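Thiaminase-I (Naegleria gruberi, PDB 4HCW) is an alpha/beta protein of the thiaminase I family, whose members have a two-lobed fold resembling that of periplasmic binding proteins. Local coordinates at residues G163-L168 / D183-G188; V36-V41 / I283-T288; N226-V229 / S234-E237. All coordinates share one frame; numbering follows the deposited sequence.

How the contacts relate
The chain reaches 36-41 first, just after helix 29-34. Contact 2 pairs this segment with 283-288, closing a very long loop and joining the loop after helix 29-34 to the end of helix 275-288. Contacts 1 and 3 both fall within it. Contact 1 closes a short excursion through strand 176-179, tying helix 158-169 to the loop that follows the strand. Contact 3 comes later in series. It closes the short loop through strand 229-230, joining the residues leading into it to the 3-10 segment before helix 239-244. No two contacts cross along the chain. Contacts 1 and 2 lie on opposite sides of the chain's centre, their own centres 39 Å apart.

Contact 1. Residues G163-L168 / D183-G188; sequences GLYQQL and DLPQSG
The backbones of 163-168 and 183-188 come nearest at Gln166 and Leu184, whose CA atoms are 8.8 Å apart, so a helix meets an irregular loop mainly through side chains. Tyr165 and Pro185 form one half of the contact. The CG atom of Tyr165 is anti to the backbone N (chi1 178°), and this sends the ring outward to the loop. The ring and the proline run alongside each other, pointing opposite ways. Pro185 CG sits obliquely to the ring, 3.9 Å from Tyr165 CE2. Tyr165 OH is hydrogen-bonded to the backbone N of Asn192, beyond the loop segment, which fixes the outer end of the ring.

The other half is Gln166 against Leu184. The glutamine chain bends at chi2 (-65°) and swings its amide toward the loop. It crosses the leucine at about a right angle, with Gln166 NE2 3.4 Å from Leu184 CD2. The same NE2 lies in the plane of the Tyr165 ring, at its edge. No hydrogen bond joins the segments. The contact packs helix 158-169 against the loop that leads from strand 176-179 to helix 193-203, and helix 343-353 lies on the same Tyr165, Leu184 and Pro185.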
loop_
_atom_site.group_PDB
_atom_site.type_symbol
_atom_site.label_atom_id
_atom_site.label_comp_id
_atom_site.label_asym_id
_atom_site.label_seq_id
_atom_site.Cartn_x
_atom_site.Cartn_y
_atom_site.Cartn_z
ATOM N N GLY A 163 -4.728 1.604 -11.631
ATOM C CA GLY A 163 -5.461 1.721 -10.383
ATOM C C GLY A 163 -6.571 2.754 -10.409
ATOM O O GLY A 163 -7.720 2.444 -10.094
ATOM N N LEU A 164 -6.227 3.982 -10.783
ATOM C CA LEU A 164 -7.191 5.080 -10.787
ATOM C C LEU A 164 -8.357 4.831 -11.738
ATOM O O LEU A 164 -9.493 5.195 -11.439
ATOM C CB LEU A 164 -6.507 6.401 -11.134
ATOM C CG LEU A 164 -5.523 6.943 -10.099
ATOM C CD1 LEU A 164 -5.063 8.329 -10.497
ATOM C CD2 LEU A 164 -6.152 6.961 -8.715
ATOM N N TYR A 165 -8.069 4.216 -12.880
ATOM C CA TYR A 165 -9.107 3.896 -13.852
ATOM C C TYR A 165 -10.137 2.950 -13.247
ATOM O O TYR A 165 -11.340 3.169 -13.372
ATOM C CB TYR A 165 -8.501 3.283 -15.116
ATOM C CG TYR A 165 -9.527 2.885 -16.158
ATOM C CD1 TYR A 165 -10.006 3.810 -17.079
ATOM C CD2 TYR A 165 -10.015 1.585 -16.220
ATOM C CE1 TYR A 165 -10.946 3.450 -18.030
ATOM C CE2 TYR A 165 -10.954 1.218 -17.166
ATOM C CZ TYR A 165 -11.415 2.153 -18.070
ATOM O OH TYR A 165 -12.348 1.787 -19.012
ATOM N N GLN A 166 -9.656 1.904 -12.586
ATOM C CA GLN A 166 -10.539 0.908 -11.987
ATOM C C GLN A 166 -11.277 1.455 -10.769
ATOM O O GLN A 166 -12.399 1.041 -10.479
ATOM C CB GLN A 166 -9.753 -0.351 -11.614
ATOM C CG GLN A 166 -9.115 -1.056 -12.802
ATOM C CD GLN A 166 -10.139 -1.610 -13.774
ATOM O OE1 GLN A 166 -11.274 -1.905 -13.399
ATOM N NE2 GLN A 166 -9.742 -1.753 -15.033
ATOM N N GLN A 167 -10.646 2.383 -10.057
ATOM C CA GLN A 167 -11.277 3.001 -8.895
ATOM C C GLN A 167 -12.426 3.910 -9.318
ATOM O O GLN A 167 -13.487 3.917 -8.693
ATOM C CB GLN A 167 -10.257 3.787 -8.072
ATOM C CG GLN A 167 -9.230 2.931 -7.353
ATOM C CD GLN A 167 -8.316 3.748 -6.462
ATOM O OE1 GLN A 167 -8.723 4.766 -5.903
ATOM N NE2 GLN A 167 -7.069 3.309 -6.330
ATOM N N LEU A 168 -12.207 4.676 -10.382
ATOM C CA LEU A 168 -13.241 5.543 -10.934
ATOM C C LEU A 168 -14.366 4.711 -11.540
ATOM O O LEU A 168 -15.533 5.102 -11.499
ATOM C CB LEU A 168 -12.653 6.460 -12.008
ATOM C CG LEU A 168 -11.662 7.546 -11.584
ATOM C CD1 LEU A 168 -10.830 8.000 -12.772
ATOM C CD2 LEU A 168 -12.394 8.723 -10.975
ATOM N N ASP A 183 -12.378 -7.584 -17.654
ATOM C CA ASP A 183 -12.895 -6.268 -17.297
ATOM C C ASP A 183 -11.903 -5.180 -17.695
ATOM O O ASP A 183 -12.135 -3.996 -17.448
ATOM C CB ASP A 183 -13.178 -6.189 -15.796
ATOM C CG ASP A 183 -14.317 -7.092 -15.367
ATOM O OD1 ASP A 183 -15.276 -7.257 -16.151
ATOM O OD2 ASP A 183 -14.255 -7.636 -14.245
ATOM N N LEU A 184 -10.800 -5.591 -18.311
ATOM C CA LEU A 184 -9.752 -4.661 -18.710
ATOM C C LEU A 184 -9.850 -4.318 -20.194
ATOM O O LEU A 184 -10.053 -5.205 -21.024
ATOM C CB LEU A 184 -8.372 -5.253 -18.412
ATOM C CG LEU A 184 -8.139 -5.810 -17.006
ATOM C CD1 LEU A 184 -6.697 -6.270 -16.850
ATOM C CD2 LEU A 184 -8.498 -4.782 -15.947
ATOM N N PRO A 185 -9.711 -3.024 -20.526
ATOM C CA PRO A 185 -9.692 -2.547 -21.913
ATOM C C PRO A 185 -8.600 -3.243 -22.719
ATOM O O PRO A 185 -7.433 -3.210 -22.329
ATOM C CB PRO A 185 -9.367 -1.059 -21.762
ATOM C CG PRO A 185 -9.882 -0.704 -20.413
ATOM C CD PRO A 185 -9.631 -1.914 -19.561
ATOM N N GLN A 186 -8.981 -3.865 -23.829
ATOM C CA GLN A 186 -8.054 -4.688 -24.596
ATOM C C GLN A 186 -7.511 -3.961 -25.824
ATOM O O GLN A 186 -6.392 -4.228 -26.269
ATOM C CB GLN A 186 -8.736 -5.991 -25.019
ATOM C CG GLN A 186 -7.781 -7.149 -25.250
ATOM C CD GLN A 186 -7.153 -7.646 -23.963
ATOM O OE1 GLN A 186 -7.686 -7.431 -22.874
ATOM N NE2 GLN A 186 -6.012 -8.315 -24.082
ATOM N N SER A 187 -8.304 -3.044 -26.368
ATOM C CA SER A 187 -7.928 -2.339 -27.589
ATOM C C SER A 187 -7.907 -0.829 -27.395
ATOM O O SER A 187 -6.844 -0.209 -27.359
ATOM C CB SER A 187 -8.888 -2.700 -28.724
ATOM O OG SER A 187 -8.878 -4.093 -28.980
ATOM N N GLY A 188 -9.093 -0.243 -27.276
ATOM C CA GLY A 188 -9.233 1.193 -27.145
ATOM C C GLY A 188 -10.694 1.578 -27.247
ATOM O O GLY A 188 -11.129 2.585 -26.687
#

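Contact 2. Residues V36-V41 / I283-T288; sequences VLPTQV and IKNLLT
Leu37 and Leu286 make the tight, buried part of this contact. Their CA atoms are 7.8 Å apart, the nearest approach of the two backbones. The leucine side chains run nearly perpendicular to one another. A single methyl of the helix residue, Leu286 CD2, sits against both branches of its partner: it is 3.7 Å from Leu37 CD1 and 3.7 Å from Leu37 CD2. Leu37 has its CG beside the backbone N and anti to the carbonyl carbon (chi1 -52°), which brings both methyls to the helix.

The solvent-facing side is formed by Pro38 and Asn285, both partly exposed. Their side chains meet head-on. Asn285 ND2 comes up to the ring carbons CG and CD of Pro38 and makes no hydrogen bond there; the exact closeness is doubtful at this resolution. The polar grip on this amide is elsewhere: Asn285 OD1 is hydrogen-bonded to ND2 of Asn289, just past the helix segment.

The contact joins the loop between helix 29-34 and strand 40-41 to the last turns of helix 275-288. Leu13 of strand 8-13 touches both leucines. Val292 of helix 290-298 packs on Leu37, and Leu265 of strand 260-267 lies against Leu286.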
loop_
_atom_site.group_PDB
_atom_site.type_symbol
_atom_site.label_atom_id
_atom_site.label_comp_id
_atom_site.label_asym_id
_atom_site.label_seq_id
_atom_site.Cartn_x
_atom_site.Cartn_y
_atom_site.Cartn_z
ATOM N N VAL A 36 17.719 -6.357 12.285
ATOM C CA VAL A 36 17.101 -6.496 13.601
ATOM C C VAL A 36 16.460 -7.876 13.759
ATOM O O VAL A 36 16.408 -8.430 14.858
ATOM C CB VAL A 36 16.044 -5.391 13.835
ATOM C CG1 VAL A 36 15.301 -5.613 15.143
ATOM C CG2 VAL A 36 16.702 -4.021 13.821
ATOM N N LEU A 37 15.989 -8.431 12.647
ATOM C CA LEU A 37 15.323 -9.729 12.657
ATOM C C LEU A 37 16.278 -10.859 13.039
ATOM O O LEU A 37 17.437 -10.866 12.622
ATOM C CB LEU A 37 14.697 -10.009 11.290
ATOM C CG LEU A 37 13.795 -8.898 10.752
ATOM C CD1 LEU A 37 13.197 -9.288 9.409
ATOM C CD2 LEU A 37 12.705 -8.556 11.755
ATOM N N PRO A 38 15.789 -11.818 13.840
ATOM C CA PRO A 38 16.578 -12.967 14.297
ATOM C C PRO A 38 16.765 -14.008 13.200
ATOM O O PRO A 38 15.826 -14.303 12.460
ATOM C CB PRO A 38 15.721 -13.544 15.424
ATOM C CG PRO A 38 14.329 -13.181 15.051
ATOM C CD PRO A 38 14.426 -11.830 14.399
ATOM N N THR A 39 17.971 -14.560 13.103
ATOM C CA THR A 39 18.278 -15.558 12.084
ATOM C C THR A 39 18.271 -16.976 12.651
ATOM O O THR A 39 18.711 -17.918 11.994
ATOM C CB THR A 39 19.641 -15.282 11.420
ATOM O OG1 THR A 39 20.641 -15.110 12.431
ATOM C CG2 THR A 39 19.572 -14.024 10.568
ATOM N N GLN A 40 17.764 -17.119 13.871
ATOM C CA GLN A 40 17.699 -18.421 14.526
ATOM C C GLN A 40 16.499 -18.490 15.464
ATOM O O GLN A 40 16.544 -17.981 16.584
ATOM C CB GLN A 40 18.989 -18.691 15.304
ATOM N N VAL A 41 15.423 -19.118 14.999
ATOM C CA VAL A 41 14.203 -19.237 15.791
ATOM C C VAL A 41 13.751 -20.690 15.897
ATOM O O VAL A 41 13.532 -21.354 14.882
ATOM C CB VAL A 41 13.059 -18.392 15.193
ATOM C CG1 VAL A 41 11.776 -18.594 15.985
ATOM C CG2 VAL A 41 13.442 -16.921 15.163
ATOM N N ILE A 283 6.575 -14.376 11.875
ATOM C CA ILE A 283 5.561 -13.394 11.517
ATOM C C ILE A 283 5.101 -12.586 12.730
ATOM O O ILE A 283 4.948 -11.366 12.648
ATOM C CB ILE A 283 4.356 -14.079 10.844
ATOM C CG1 ILE A 283 4.759 -14.591 9.459
ATOM C CG2 ILE A 283 3.174 -13.128 10.740
ATOM C CD1 ILE A 283 3.755 -15.524 8.835
ATOM N N LYS A 284 4.898 -13.269 13.853
ATOM C CA LYS A 284 4.480 -12.607 15.086
ATOM C C LYS A 284 5.523 -11.588 15.522
ATOM O O LYS A 284 5.193 -10.553 16.097
ATOM C CB LYS A 284 4.241 -13.631 16.197
ATOM N N ASN A 285 6.785 -11.885 15.236
ATOM C CA ASN A 285 7.864 -10.951 15.514
ATOM C C ASN A 285 7.793 -9.739 14.594
ATOM O O ASN A 285 7.866 -8.601 15.049
ATOM C CB ASN A 285 9.222 -11.636 15.369
ATOM C CG ASN A 285 10.372 -10.740 15.781
ATOM O OD1 ASN A 285 10.282 -10.008 16.767
ATOM N ND2 ASN A 285 11.456 -10.782 15.019
ATOM N N LEU A 286 7.638 -9.991 13.297
ATOM C CA LEU A 286 7.578 -8.926 12.298
ATOM C C LEU A 286 6.450 -7.928 12.544
ATOM O O LEU A 286 6.539 -6.770 12.134
ATOM C CB LEU A 286 7.430 -9.518 10.894
ATOM C CG LEU A 286 8.704 -9.946 10.166
ATOM C CD1 LEU A 286 8.353 -10.664 8.876
ATOM C CD2 LEU A 286 9.575 -8.736 9.882
ATOM N N LEU A 287 5.395 -8.375 13.215
ATOM C CA LEU A 287 4.202 -7.554 13.381
ATOM C C LEU A 287 4.044 -6.964 14.782
ATOM O O LEU A 287 3.305 -5.997 14.968
ATOM C CB LEU A 287 2.953 -8.358 13.012
ATOM C CG LEU A 287 2.958 -9.003 11.625
ATOM C CD1 LEU A 287 1.646 -9.724 11.359
ATOM C CD2 LEU A 287 3.231 -7.966 10.551
ATOM N N THR A 288 4.733 -7.537 15.765
ATOM C CA THR A 288 4.550 -7.112 17.152
ATOM C C THR A 288 5.809 -6.555 17.821
ATOM O O THR A 288 5.720 -5.905 18.863
ATOM C CB THR A 288 3.974 -8.247 18.025
ATOM O OG1 THR A 288 4.898 -9.343 18.061
ATOM C CG2 THR A 288 2.642 -8.728 17.467
#

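Contact 3. Residues N226-V229 / S234-E237; sequences NYYV and SMCE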
loop_
_atom_site.group_PDB
_atom_site.type_symbol
_atom_site.label_atom_id
_atom_site.label_comp_id
_atom_site.label_asym_id
_atom_site.label_seq_id
_atom_site.Cartn_x
_atom_site.Cartn_y
_atom_site.Cartn_z
ATOM N N ASN A 226 0.497 23.433 -2.085
ATOM C CA ASN A 226 -0.033 23.148 -0.758
ATOM C C ASN A 226 -0.751 21.804 -0.725
ATOM O O ASN A 226 -1.267 21.387 0.311
ATOM C CB ASN A 226 -0.980 24.262 -0.308
ATOM C CG ASN A 226 -0.314 25.624 -0.301
ATOM O OD1 ASN A 226 0.896 25.737 -0.107
ATOM N ND2 ASN A 226 -1.106 26.670 -0.513
ATOM N N TYR A 227 -0.777 21.132 -1.872
ATOM C CA TYR A 227 -1.443 19.840 -1.989
ATOM C C TYR A 227 -0.487 18.776 -2.516
ATOM O O TYR A 227 0.267 19.017 -3.458
ATOM C CB TYR A 227 -2.659 19.948 -2.910
ATOM C CG TYR A 227 -3.694 20.953 -2.453
ATOM C CD1 TYR A 227 -3.621 22.283 -2.848
ATOM C CD2 TYR A 227 -4.746 20.569 -1.632
ATOM C CE1 TYR A 227 -4.565 23.204 -2.433
ATOM C CE2 TYR A 227 -5.696 21.481 -1.213
ATOM C CZ TYR A 227 -5.601 22.797 -1.617
ATOM O OH TYR A 227 -6.544 23.709 -1.203
ATOM N N TYR A 228 -0.525 17.599 -1.901
ATOM C CA TYR A 228 0.319 16.486 -2.318
ATOM C C TYR A 228 -0.403 15.158 -2.128
ATOM O O TYR A 228 -1.000 14.909 -1.079
ATOM C CB TYR A 228 1.636 16.487 -1.539
ATOM C CG TYR A 228 2.525 15.291 -1.814
ATOM C CD1 TYR A 228 3.419 15.296 -2.876
ATOM C CD2 TYR A 228 2.475 14.162 -1.005
ATOM C CE1 TYR A 228 4.235 14.208 -3.129
ATOM C CE2 TYR A 228 3.285 13.070 -1.252
ATOM C CZ TYR A 228 4.163 13.098 -2.314
ATOM O OH TYR A 228 4.971 12.013 -2.559
ATOM N N VAL A 229 -0.348 14.308 -3.147
ATOM C CA VAL A 229 -0.937 12.979 -3.061
ATOM C C VAL A 229 0.118 11.908 -3.312
ATOM O O VAL A 229 0.868 11.976 -4.287
ATOM C CB VAL A 229 -2.098 12.799 -4.059
ATOM C CG1 VAL A 229 -2.772 11.453 -3.842
ATOM C CG2 VAL A 229 -3.107 13.926 -3.910
ATOM N N SER A 234 6.358 7.980 1.272
ATOM C CA SER A 234 7.021 8.980 0.444
ATOM C C SER A 234 7.141 10.315 1.170
ATOM O O SER A 234 7.730 11.263 0.653
ATOM C CB SER A 234 6.270 9.163 -0.878
ATOM O OG SER A 234 4.921 9.533 -0.654
ATOM N N MET A 235 6.585 10.380 2.375
ATOM C CA MET A 235 6.590 11.610 3.155
ATOM C C MET A 235 7.586 11.540 4.309
ATOM O O MET A 235 7.667 12.460 5.123
ATOM C CB MET A 235 5.189 11.889 3.701
ATOM C CG MET A 235 4.095 11.860 2.647
ATOM S SD MET A 235 2.442 11.886 3.366
ATOM C CE MET A 235 1.429 11.826 1.891
ATOM N N CYS A 236 8.344 10.450 4.373
ATOM C CA CYS A 236 9.240 10.201 5.500
ATOM C C CYS A 236 10.377 11.215 5.598
ATOM O O CYS A 236 10.876 11.496 6.686
ATOM C CB CYS A 236 9.809 8.781 5.435
ATOM S SG CYS A 236 11.037 8.510 4.134
ATOM N N GLU A 237 10.783 11.766 4.459
ATOM C CA GLU A 237 11.907 12.696 4.426
ATOM C C GLU A 237 11.532 14.095 4.914
ATOM O O GLU A 237 12.377 14.989 4.965
ATOM C CB GLU A 237 12.516 12.755 3.024
ATOM C CG GLU A 237 13.904 12.140 2.937
ATOM C CD GLU A 237 14.284 11.750 1.523
ATOM O OE1 GLU A 237 13.370 11.490 0.711
ATOM O OE2 GLU A 237 15.496 11.701 1.223
#
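Tyr228 reaches from 226-229 to 234-237, meeting Ser234 with its hydroxyl and Met235 with its ring edge. The backbones stay well apart, with 9.6 Å between the CA atoms of Tyr228 and Met235. The tyrosine covers that distance because its CG is anti to the backbone N (chi1 175°), which directs the ring at the second segment.

Tyr228 OH donates a hydrogen bond to Ser234 OG over 3.1 Å. The angle at OH between CZ and the acceptor is about 120°, and the serine oxygen lies near the ring plane. This suits a phenol proton held in that plane. The Ser234 hydroxyl is tucked back over its own backbone, with chi1 at 57°. From there it is also hydrogen-bonded to the backbone O of Tyr231. The serine hydroxyl thus accepts from the tyrosine and donates to its own turn, and is engaged in both roles.

Met235 takes a different course. Its chain beyond CG is fully extended. The side chain passes the tyrosine at a slant and brings chiefly its terminal methyl to the edge. Met235 CE lies 3.9 Å from Tyr228 CE2 and 3.9 Å from Tyr228 CD2, in the ring plane rather than over a face. Ser234 OG approaches nearer the hydroxyl end of the same edge. The Tyr228 ring also stacks with that of Tyr214 in helix 211-219, and Leu124 of strand 110-125 touches both Tyr228 and Met235.

In effect, a tyrosine adjoining strand 229-230 closes the turn leading into the 3-10 segment and helix 239-244, a local strand-to-helix connection within the alpha/beta fold of the thiaminase I family.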